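Local coordinates for protein CurD (PDB 5KP7) that probably acts as a hydroxymethylglutaryl-CoA synthase of the thiolase-like superfamily and binds a 4'-phosphopantetheine arm in a pocket, at residues 242-247 / 278-283. The protein carries 3 engineered substitutions. Residues are numbered along the deposited sequence; the frame is centred on the assembly and turned at random.
With PNS (4'-phosphopantetheine), chain E.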
# COMPACT_ATOMS: atom_id res chain seq x y z
N LEU A 242 5.93 -14.05 2.03
CA LEU A 242 7.14 -14.66 1.45
C LEU A 242 7.41 -14.17 0.02
O LEU A 242 8.56 -13.95 -0.35
CB LEU A 242 7.07 -16.20 1.52
CG LEU A 242 6.93 -16.76 2.94
CD1 LEU A 242 6.48 -18.23 2.91
CD2 LEU A 242 8.20 -16.62 3.74
N SER A 243 6.35 -14.00 -0.77
CA SER A 243 6.49 -13.53 -2.12
C SER A 243 6.97 -12.05 -2.17
O SER A 243 7.85 -11.69 -2.94
CB SER A 243 5.15 -13.69 -2.85
OG SER A 243 5.25 -13.28 -4.20
N TYR A 244 6.40 -11.22 -1.30
CA TYR A 244 6.85 -9.83 -1.12
C TYR A 244 8.36 -9.79 -0.82
O TYR A 244 9.11 -9.00 -1.41
CB TYR A 244 6.07 -9.19 -0.00
CG TYR A 244 6.35 -7.71 0.30
CD1 TYR A 244 7.52 -7.31 0.92
CD2 TYR A 244 5.41 -6.73 0.02
CE1 TYR A 244 7.75 -5.99 1.22
CE2 TYR A 244 5.65 -5.39 0.31
CZ TYR A 244 6.82 -5.03 0.93
OH TYR A 244 7.08 -3.72 1.26
N LEU A 245 8.80 -10.63 0.11
CA LEU A 245 10.21 -10.67 0.48
C LEU A 245 11.11 -11.12 -0.68
O LEU A 245 12.15 -10.52 -0.91
CB LEU A 245 10.40 -11.59 1.69
CG LEU A 245 9.83 -11.04 3.00
CD1 LEU A 245 9.65 -12.14 4.04
CD2 LEU A 245 10.71 -9.95 3.53
N ASP A 246 10.69 -12.15 -1.41
CA ASP A 246 11.39 -12.58 -2.62
C ASP A 246 11.50 -11.44 -3.64
O ASP A 246 12.55 -11.22 -4.21
CB ASP A 246 10.74 -13.79 -3.28
CG ASP A 246 10.98 -15.11 -2.57
OD1 ASP A 246 11.95 -15.22 -1.76
OD2 ASP A 246 10.22 -16.07 -2.87
N CYS A 247 10.42 -10.71 -3.87
CA CYS A 247 10.41 -9.64 -4.84
C CYS A 247 11.24 -8.44 -4.38
O CYS A 247 11.89 -7.78 -5.18
CB CYS A 247 8.99 -9.21 -5.15
SG CYS A 247 8.11 -10.40 -6.21
N GLY A 278 2.78 -1.91 8.91
CA GLY A 278 4.16 -1.51 9.14
C GLY A 278 5.09 -2.61 9.61
O GLY A 278 6.26 -2.63 9.25
N GLY A 279 4.58 -3.55 10.41
CA GLY A 279 5.42 -4.62 10.95
C GLY A 279 6.12 -5.44 9.89
O GLY A 279 7.28 -5.84 10.07
N MET A 280 5.44 -5.68 8.76
CA MET A 280 6.06 -6.46 7.72
C MET A 280 7.07 -5.68 6.91
O MET A 280 8.03 -6.27 6.40
CB MET A 280 5.06 -7.19 6.81
CG MET A 280 4.14 -6.31 6.07
SD MET A 280 3.44 -7.24 4.68
CE MET A 280 4.76 -7.12 3.49
N VAL A 281 6.92 -4.35 6.83
CA VAL A 281 7.93 -3.51 6.23
C VAL A 281 9.20 -3.51 7.11
O VAL A 281 10.31 -3.61 6.61
CB VAL A 281 7.38 -2.09 5.95
CG1 VAL A 281 8.47 -1.13 5.50
CG2 VAL A 281 6.26 -2.18 4.91
N LYS A 282 9.00 -3.46 8.42
CA LYS A 282 10.14 -3.59 9.36
C LYS A 282 10.86 -4.91 9.13
O LYS A 282 12.09 -4.95 9.04
CB LYS A 282 9.67 -3.43 10.81
CG LYS A 282 10.81 -3.45 11.83
CD LYS A 282 10.30 -2.96 13.19
CE LYS A 282 11.29 -3.18 14.28
NZ LYS A 282 10.77 -2.65 15.57
N GLY A 283 10.11 -6.00 8.96
CA GLY A 283 10.71 -7.30 8.62
C GLY A 283 11.45 -7.36 7.29
O GLY A 283 12.53 -7.94 7.20
O23 PNS E . -0.15 -11.32 12.38
P24 PNS E . -0.82 -12.11 11.29
O26 PNS E . -1.63 -13.34 11.65
O27 PNS E . -1.87 -11.17 10.48
C28 PNS E . -1.52 -9.87 10.03
C29 PNS E . -2.69 -8.89 10.17
C30 PNS E . -2.46 -7.55 9.49
C31 PNS E . -3.79 -9.24 11.20
C32 PNS E . -3.66 -9.48 9.02
O33 PNS E . -4.90 -8.73 8.90
C34 PNS E . -3.18 -9.61 7.59
O35 PNS E . -2.51 -10.58 7.24
N36 PNS E . -3.44 -8.59 6.78
C37 PNS E . -2.65 -8.32 5.60
C38 PNS E . -3.05 -9.10 4.37
C39 PNS E . -2.08 -8.62 3.32
O40 PNS E . -2.38 -7.67 2.61
N41 PNS E . -0.91 -9.26 3.25
C42 PNS E . 0.08 -8.87 2.28
C43 PNS E . 1.43 -9.49 2.54
S44 PNS E . 2.47 -8.95 1.16
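The thiol end of the 4'-phosphopantetheine pocket is lined here by Y244 and M280, which meet in a Met-aromatic contact. The M280 methyl CE sits 3.5 Å from the centroid of the Y244 ring and 9° off its normal, a CH-pi contact over the middle of the face. SD of M280 stands farther back, 5.2 Å from that centroid. M280 chi1 of 61° sets CG between the backbone N and the carbonyl carbon, and the bend at chi3 (-81°) turns CE onto the ring. Both residues also touch the ligand: SD of M280 lies 3.7 Å from C43 of the pantetheine, and CB of Y244 lies 3.8 Å from its S44. In this thiolase-like fold the contact joins helix 237-258 to the start of helix 278-293, beside strand 270-273, whose F273 packs against both Y244 and V281. CG2 of V281 approaches the Y244 hydroxyl OH at 4.0 Å, while that OH hydrogen-bonds to the carbonyl of H274. With an alanine at Y244 the ring and its hydroxyl are gone, which would probably leave the M280 methyl free to turn and the H274 carbonyl without this partner. F348 meets the tyrosine ring edge-to-face.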